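Local structure of EscN (Escherichia coli O127:H6, 2OBL) at residues Leu102-Glu107 / Leu129-Ser134; Met165-Thr170 / Ile218-Leu223. The protein is a type III secretion system protein of the ATP synthase alpha/beta family, seen here as its C-terminal domain with a P-loop NTPase core. The protein carries 1 engineered substitution. One frame throughout, in Å; residues are numbered along the deposited sequence.

Overall arrangement
Both interactions pair parallel strands of one central sheet, and strands 99-105 and 161-167 are neighbours in it, joined by backbone bonds between Ala103 and both Met165 and Asp167. Both are buried. Interaction 1 lies farther from the centre of the chain and is a regular ladder with mostly aliphatic side chains; of its residues Glu107, Thr133 and Ser134 are partly exposed. Interaction 2 is nearer the centre: its strand pairing is short, and beyond it polar side chains, a cis peptide and the start of a helix take over. The two also touch through side chains: Leu102 packs on Met165 within the sheet, and beyond strand 99-105 Glu107 packs on Leu222, near the probable P-loop.

Interaction 1. Residues Leu102-Glu107 / Leu129-Ser134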
ATOM      1  N   LEU A 102      -0.037   7.908   8.033  1.00 16.43           N
ATOM      2  CA  LEU A 102      -1.174   7.030   7.808  1.00 18.21           C
ATOM      3  C   LEU A 102      -2.448   7.847   7.730  1.00 18.37           C
ATOM      4  O   LEU A 102      -2.649   8.785   8.512  1.00 19.87           O
ATOM      5  CB  LEU A 102      -1.285   6.023   8.953  1.00 20.51           C
ATOM      6  CG  LEU A 102      -0.479   4.736   8.830  1.00 22.01           C
ATOM      7  CD1 LEU A 102      -0.241   4.107  10.182  1.00 23.45           C
ATOM      8  CD2 LEU A 102      -1.230   3.754   7.933  1.00 22.33           C
ATOM      9  N   ALA A 103      -3.288   7.517   6.755  1.00 16.81           N
ATOM     10  CA  ALA A 103      -4.613   8.069   6.684  1.00 16.15           C
ATOM     11  C   ALA A 103      -5.558   6.896   6.801  1.00 16.33           C
ATOM     12  O   ALA A 103      -5.612   6.026   5.906  1.00 16.70           O
ATOM     13  CB  ALA A 103      -4.834   8.816   5.387  1.00 16.97           C
ATOM     14  N   LEU A 104      -6.261   6.836   7.928  1.00 14.95           N
ATOM     15  CA  LEU A 104      -7.236   5.778   8.174  1.00 14.26           C
ATOM     16  C   LEU A 104      -8.633   6.371   8.057  1.00 13.34           C
ATOM     17  O   LEU A 104      -9.113   7.070   8.964  1.00 13.09           O
ATOM     18  CB  LEU A 104      -7.021   5.167   9.556  1.00 15.43           C
ATOM     19  CG  LEU A 104      -5.607   4.656   9.854  1.00 15.83           C
ATOM     20  CD1 LEU A 104      -5.539   4.078  11.258  1.00 16.22           C
ATOM     21  CD2 LEU A 104      -5.209   3.619   8.828  1.00 16.91           C
ATOM     22  N   ILE A 105      -9.272   6.097   6.929  1.00 13.50           N
ATOM     23  CA  ILE A 105     -10.487   6.793   6.537  1.00 13.33           C
ATOM     24  C   ILE A 105     -11.710   5.878   6.428  1.00 13.02           C
ATOM     25  O   ILE A 105     -11.708   4.876   5.703  1.00 12.84           O
ATOM     26  CB  ILE A 105     -10.285   7.512   5.163  1.00 12.85           C
ATOM     27  CG1 ILE A 105      -9.051   8.450   5.208  1.00 13.63           C
ATOM     28  CG2 ILE A 105     -11.589   8.214   4.721  1.00 12.80           C
ATOM     29  CD1 ILE A 105      -8.741   9.144   3.874  1.00 14.20           C
ATOM     30  N   GLY A 106     -12.762   6.233   7.150  1.00 11.85           N
ATOM     31  CA  GLY A 106     -14.097   5.696   6.885  1.00 11.94           C
ATOM     32  C   GLY A 106     -14.492   4.394   7.560  1.00 11.33           C
ATOM     33  O   GLY A 106     -15.583   3.873   7.310  1.00  9.87           O
ATOM     34  N   GLU A 107     -13.613   3.851   8.397  1.00 13.14           N
ATOM     35  CA  GLU A 107     -13.953   2.623   9.136  1.00 16.17           C
ATOM     36  C   GLU A 107     -14.475   2.965  10.527  1.00 16.99           C
ATOM     37  O   GLU A 107     -14.425   4.118  10.953  1.00 16.23           O
ATOM     38  CB  GLU A 107     -12.754   1.661   9.236  1.00 18.93           C
ATOM     39  CG  GLU A 107     -12.036   1.357   7.921  1.00 21.29           C
ATOM     40  CD  GLU A 107     -12.777   0.405   7.009  1.00 24.15           C
ATOM     41  OE1 GLU A 107     -13.645  -0.359   7.498  1.00 25.32           O
ATOM     42  OE2 GLU A 107     -12.483   0.418   5.783  1.00 25.42           O
ATOM     43  N   LEU A 129      -0.711   9.784  12.571  1.00 13.41           N
ATOM     44  CA  LEU A 129      -1.919   8.987  12.377  1.00 13.03           C
ATOM     45  C   LEU A 129      -3.114   9.893  12.112  1.00 13.24           C
ATOM     46  O   LEU A 129      -3.687  10.451  13.049  1.00 13.31           O
ATOM     47  CB  LEU A 129      -2.177   8.144  13.630  1.00 14.06           C
ATOM     48  CG  LEU A 129      -0.999   7.276  14.077  1.00 15.13           C
ATOM     49  CD1 LEU A 129      -1.237   6.725  15.480  1.00 17.38           C
ATOM     50  CD2 LEU A 129      -0.794   6.147  13.100  1.00 16.18           C
ATOM     51  N   VAL A 130      -3.464  10.067  10.836  1.00 13.00           N
ATOM     52  CA  VAL A 130      -4.630  10.853  10.466  1.00 12.08           C
ATOM     53  C   VAL A 130      -5.833   9.911  10.451  1.00 12.66           C
ATOM     54  O   VAL A 130      -5.917   8.996   9.633  1.00 14.13           O
ATOM     55  CB  VAL A 130      -4.464  11.516   9.091  1.00 11.85           C
ATOM     56  CG1 VAL A 130      -5.737  12.312   8.734  1.00 12.54           C
ATOM     57  CG2 VAL A 130      -3.216  12.407   9.074  1.00 12.41           C
ATOM     58  N   VAL A 131      -6.743  10.107  11.396  1.00 12.41           N
ATOM     59  CA  VAL A 131      -7.849   9.169  11.551  1.00 12.60           C
ATOM     60  C   VAL A 131      -9.186   9.871  11.456  1.00 13.17           C
ATOM     61  O   VAL A 131      -9.457  10.831  12.195  1.00 13.53           O
ATOM     62  CB  VAL A 131      -7.765   8.439  12.906  1.00 12.25           C
ATOM     63  CG1 VAL A 131      -8.979   7.512  13.102  1.00 12.63           C
ATOM     64  CG2 VAL A 131      -6.437   7.697  13.030  1.00 13.81           C
ATOM     65  N   THR A 132     -10.032   9.393  10.543  1.00 13.44           N
ATOM     66  CA  THR A 132     -11.400   9.895  10.429  0.50 13.05           C
ATOM     67  C   THR A 132     -12.357   8.732  10.253  1.00 13.56           C
ATOM     68  O   THR A 132     -12.436   8.142   9.167  1.00 14.51           O
ATOM     69  CB  THR A 132     -11.568  10.895   9.257  0.50 12.95           C
ATOM     70  OG1 THR A 132     -11.119  10.299   8.030  0.50 13.72           O
ATOM     71  CG2 THR A 132     -10.764  12.153   9.526  0.50 11.50           C
ATOM     72  N   THR A 133     -13.073   8.402  11.319  1.00 12.19           N
ATOM     73  CA  THR A 133     -13.964   7.258  11.298  1.00 12.81           C
ATOM     74  C   THR A 133     -15.268   7.529  10.557  1.00 12.99           C
ATOM     75  O   THR A 133     -15.552   8.669  10.159  1.00 12.27           O
ATOM     76  CB  THR A 133     -14.265   6.778  12.717  1.00 13.33           C
ATOM     77  OG1 THR A 133     -14.783   7.878  13.460  1.00 14.51           O
ATOM     78  CG2 THR A 133     -12.982   6.299  13.375  1.00 13.73           C
ATOM     79  N   SER A 134     -16.056   6.471  10.375  1.00 13.22           N
ATOM     80  CA  SER A 134     -17.261   6.532   9.558  1.00 15.15           C
ATOM     81  C   SER A 134     -18.277   7.554  10.069  1.00 16.32           C
ATOM     82  O   SER A 134     -19.063   8.091   9.289  1.00 17.65           O
ATOM     83  CB  SER A 134     -17.916   5.147   9.461  1.00 15.26           C
ATOM     84  OG  SER A 134     -18.218   4.647  10.747  1.00 16.34           O
TER
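Leu102 lies alongside Leu129, the two side chains pointing the same way, and its CD1 rests on Leu129 CD2 at 3.6 Å. Two residues on, the same face carries a looser contact: Leu104 CD1 meets Val131 CG2 at 4.1 Å, the chains slanting across each other. The backbones form a parallel ladder. Leu102 O receives Val130 N, Val130 O receives Leu104 N almost straight (N-H...O 169°), and Leu104 O receives Thr132 N. On the opposite face Ile105 and Thr132 lie side by side, Ile105 CG2 3.9 Å from Thr132 OG1, a buried hydroxyl with no hydrogen-bond partner in the model. After the last bridge, Gly106 N still reaches Thr132 O at 2.8 Å, but the positive phi of Gly106 (88°) turns the chain, and Glu107 O then takes Ser134 N from 47° above its carbonyl plane. The Glu107 carboxylate forms a salt bridge with Arg171. Strands 99-105 and 127-132 are joined through helices 109-116 and 121-124 in a beta-alpha-beta crossover. Phe115 and Val112 of helix 109-116 cover the leucine and Val131 face, which Leu15 of strand 15-16 also touches, while helix 138-156 packs Ala148 and Ala144 on Ala103 and Val130. Strand 161-167 flanks strand 99-105 on its other edge.

Interaction 2. Residues Met165-Thr170 / Ile218-Leu223; sequences MMDSVT and IYTVLL. With IMD (imidazole), chain D.
The strand end at Asp167, an acidic residue closing a hydrophobic strand, fits the Walker B position of a P-loop NTPase, and this strand pairs in parallel with strand 214-222. Thr220 OG1 donates to Asp167 OD1 at 2.6 Å, and OD1 accepts with its anti lone pair, away from OD2. The other oxygen has separate partners: N3 of a bound imidazole, probably from the crystallisation liquor, donates to Asp167 OD2 at 2.6 Å with a nearly straight N-H...O angle of 167°, and Lys84 of the probable Walker A loop forms a salt bridge with it. Partners on both oxygens would restrict rotation of the carboxylate. Asp167 CG, anti to the backbone N (chi1 -172°), sits 3.6 Å from Thr220 OG1.

Before this point the strands pair regularly, Met166 N bonding to Ile218 O and Thr220 N to Met166 O. Met165 CE lies beside Ile218 CD1, while on the other face Met166 SD lies at the edge of the Tyr219 ring, 5.4 Å from its centroid, a Met-aromatic contact, and Met166 CE packs on Tyr219 CE1 at 3.8 Å.

A cis peptide precedes Ser168, which N-caps helix 169-182 by bonding through OG to Arg171 N. Leu222 packs against this cap, its CD1 3.6 Å from Ser168 OG. Val169 N bonds to Thr220 O, and Thr170 OG1 accepts Leu222 N at 2.8 Å, thereby tying the first turn of the helix to the continuing strand.

Val169 CG1 touches Val221 CG2 at 3.7 Å; the Val169 side chain also touches Leu200 of helix 194-204, whose Leu204 lies against Tyr219. Helix 84-94 covers Met165 through Leu88, Ile91 and Cys92; strand 73-78 lines the far edge of strand 214-222, and strand 99-105 that of strand 161-167.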
ATOM      1  N   MET A 165       0.574   6.166   3.649  1.00 13.82           N
ATOM      2  CA  MET A 165      -0.249   4.977   3.512  1.00 14.98           C
ATOM      3  C   MET A 165      -1.707   5.343   3.753  1.00 14.89           C
ATOM      4  O   MET A 165      -2.082   5.745   4.857  1.00 14.91           O
ATOM      5  CB  MET A 165       0.214   3.868   4.476  1.00 15.37           C
ATOM      6  CG  MET A 165      -0.699   2.641   4.462  1.00 17.31           C
ATOM      7  SD  MET A 165      -0.220   1.275   5.573  1.00 19.21           S
ATOM      8  CE  MET A 165       1.256   0.648   4.793  1.00 19.49           C
ATOM      9  N   MET A 166      -2.517   5.221   2.713  1.00 14.22           N
ATOM     10  CA  MET A 166      -3.891   5.679   2.774  1.00 16.07           C
ATOM     11  C   MET A 166      -4.837   4.493   2.687  1.00 15.16           C
ATOM     12  O   MET A 166      -4.927   3.841   1.651  1.00 13.45           O
ATOM     13  CB  MET A 166      -4.177   6.661   1.643  1.00 17.24           C
ATOM     14  CG  MET A 166      -5.631   7.124   1.667  1.00 18.89           C
ATOM     15  SD  MET A 166      -6.050   8.288   0.366  1.00 23.33           S
ATOM     16  CE  MET A 166      -4.679   9.404   0.490  1.00 21.56           C
ATOM     17  N   ASP A 167      -5.529   4.216   3.787  1.00 14.71           N
ATOM     18  CA  ASP A 167      -6.474   3.110   3.860  1.00 14.39           C
ATOM     19  C   ASP A 167      -7.826   3.754   4.188  1.00 12.84           C
ATOM     20  O   ASP A 167      -8.119   3.975   5.366  1.00 10.93           O
ATOM     21  CB  ASP A 167      -6.032   2.143   4.983  1.00 15.36           C
ATOM     22  CG  ASP A 167      -6.838   0.837   5.023  1.00 16.15           C
ATOM     23  OD1 ASP A 167      -7.329   0.363   3.977  1.00 15.75           O
ATOM     24  OD2 ASP A 167      -6.984   0.266   6.126  1.00 17.77           O
ATOM     25  N   SER A 168      -8.647   4.071   3.181  1.00 11.63           N
ATOM     26  CA  SER A 168      -8.485   3.637   1.794  1.00 11.31           C
ATOM     27  C   SER A 168      -8.832   4.754   0.826  1.00 11.77           C
ATOM     28  O   SER A 168      -9.581   5.669   1.174  1.00 11.82           O
ATOM     29  CB  SER A 168      -9.470   2.494   1.520  1.00 10.94           C
ATOM     30  OG  SER A 168     -10.817   2.928   1.756  1.00 10.46           O
ATOM     31  N   VAL A 169      -8.324   4.669  -0.400  1.00 11.63           N
ATOM     32  CA  VAL A 169      -8.739   5.629  -1.405  1.00 12.82           C
ATOM     33  C   VAL A 169     -10.223   5.411  -1.709  1.00 12.38           C
ATOM     34  O   VAL A 169     -10.931   6.351  -2.055  1.00 11.55           O
ATOM     35  CB  VAL A 169      -7.832   5.595  -2.666  1.00 14.10           C
ATOM     36  CG1 VAL A 169      -7.997   4.299  -3.446  1.00 14.48           C
ATOM     37  CG2 VAL A 169      -8.112   6.822  -3.546  1.00 15.63           C
ATOM     38  N   THR A 170     -10.689   4.165  -1.555  1.00 10.48           N
ATOM     39  CA  THR A 170     -12.108   3.855  -1.769  1.00 11.05           C
ATOM     40  C   THR A 170     -13.028   4.684  -0.870  1.00 11.23           C
ATOM     41  O   THR A 170     -14.004   5.275  -1.335  1.00 10.80           O
ATOM     42  CB  THR A 170     -12.364   2.362  -1.514  1.00 10.65           C
ATOM     43  OG1 THR A 170     -11.593   1.595  -2.449  1.00 10.39           O
ATOM     44  CG2 THR A 170     -13.864   2.037  -1.662  1.00 10.96           C
ATOM     45  N   ILE A 218       1.249   4.265  -0.635  1.00 10.75           N
ATOM     46  CA  ILE A 218       0.448   3.067  -0.820  1.00 10.57           C
ATOM     47  C   ILE A 218      -0.998   3.448  -0.596  1.00 11.45           C
ATOM     48  O   ILE A 218      -1.340   3.980   0.464  1.00 11.51           O
ATOM     49  CB  ILE A 218       0.849   2.007   0.200  1.00 11.00           C
ATOM     50  CG1 ILE A 218       2.242   1.462  -0.120  1.00 11.50           C
ATOM     51  CG2 ILE A 218      -0.164   0.879   0.252  1.00 10.56           C
ATOM     52  CD1 ILE A 218       2.791   0.550   1.007  1.00 11.53           C
ATOM     53  N   TYR A 219      -1.837   3.161  -1.591  1.00 10.79           N
ATOM     54  CA  TYR A 219      -3.273   3.466  -1.546  1.00 11.22           C
ATOM     55  C   TYR A 219      -4.062   2.169  -1.574  1.00 10.88           C
ATOM     56  O   TYR A 219      -3.864   1.348  -2.479  1.00 11.73           O
ATOM     57  CB  TYR A 219      -3.662   4.318  -2.765  1.00 12.57           C
ATOM     58  CG  TYR A 219      -2.867   5.588  -2.892  1.00 13.33           C
ATOM     59  CD1 TYR A 219      -3.270   6.746  -2.228  1.00 13.33           C
ATOM     60  CD2 TYR A 219      -1.696   5.631  -3.660  1.00 13.59           C
ATOM     61  CE1 TYR A 219      -2.542   7.921  -2.325  1.00 12.75           C
ATOM     62  CE2 TYR A 219      -0.947   6.802  -3.761  1.00 13.38           C
ATOM     63  CZ  TYR A 219      -1.383   7.943  -3.097  1.00 13.00           C
ATOM     64  OH  TYR A 219      -0.653   9.088  -3.194  1.00 12.87           O
ATOM     65  N   THR A 220      -4.948   1.960  -0.613  1.00 10.48           N
ATOM     66  CA  THR A 220      -5.765   0.729  -0.683  1.00  9.29           C
ATOM     67  C   THR A 220      -7.082   0.965  -1.402  1.00 10.65           C
ATOM     68  O   THR A 220      -7.684   2.035  -1.315  1.00 11.51           O
ATOM     69  CB  THR A 220      -6.036   0.086   0.678  1.00 10.93           C
ATOM     70  OG1 THR A 220      -6.913   0.918   1.437  1.00 10.49           O
ATOM     71  CG2 THR A 220      -4.724  -0.133   1.447  1.00 11.15           C
ATOM     72  N   VAL A 221      -7.514  -0.071  -2.110  1.00  9.74           N
ATOM     73  CA  VAL A 221      -8.763  -0.100  -2.837  1.00 10.32           C
ATOM     74  C   VAL A 221      -9.550  -1.292  -2.275  1.00 11.83           C
ATOM     75  O   VAL A 221      -9.068  -2.435  -2.276  1.00 11.59           O
ATOM     76  CB  VAL A 221      -8.532  -0.288  -4.345  1.00 10.14           C
ATOM     77  CG1 VAL A 221      -9.891  -0.437  -5.080  1.00 11.21           C
ATOM     78  CG2 VAL A 221      -7.699   0.885  -4.914  1.00 11.39           C
ATOM     79  N   LEU A 222     -10.745  -1.014  -1.781  1.00 11.59           N
ATOM     80  CA  LEU A 222     -11.513  -2.013  -1.043  1.00 14.02           C
ATOM     81  C   LEU A 222     -12.474  -2.623  -2.023  1.00 15.54           C
ATOM     82  O   LEU A 222     -13.259  -1.906  -2.661  1.00 17.22           O
ATOM     83  CB  LEU A 222     -12.284  -1.366   0.099  1.00 16.82           C
ATOM     84  CG  LEU A 222     -11.421  -0.599   1.103  1.00 17.82           C
ATOM     85  CD1 LEU A 222     -12.247  -0.281   2.354  1.00 19.11           C
ATOM     86  CD2 LEU A 222     -10.124  -1.358   1.454  1.00 18.42           C
ATOM     87  N   LEU A 223     -12.390  -3.941  -2.167  1.00 14.10           N
ATOM     88  CA  LEU A 223     -13.183  -4.646  -3.157  1.00 15.10           C
ATOM     89  C   LEU A 223     -14.461  -5.160  -2.528  1.00 15.58           C
ATOM     90  O   LEU A 223     -14.447  -5.705  -1.425  1.00 15.78           O
ATOM     91  CB  LEU A 223     -12.380  -5.788  -3.771  1.00 15.66           C
ATOM     92  CG  LEU A 223     -11.110  -5.367  -4.508  1.00 17.03           C
ATOM     93  CD1 LEU A 223     -10.357  -6.595  -5.016  1.00 17.68           C
ATOM     94  CD2 LEU A 223     -11.442  -4.404  -5.657  1.00 17.57           C
TER
HETATM   95  N1  IMD D1295      -9.556   2.733   9.287  1.00 29.33           N
HETATM   96  C2  IMD D1295      -8.972   2.617   8.074  1.00 28.24           C
HETATM   97  N3  IMD D1295      -8.234   1.477   8.077  1.00 29.78           N
HETATM   98  C4  IMD D1295      -8.352   0.878   9.290  1.00 29.18           C
HETATM   99  C5  IMD D1295      -9.185   1.678  10.058  1.00 29.06           C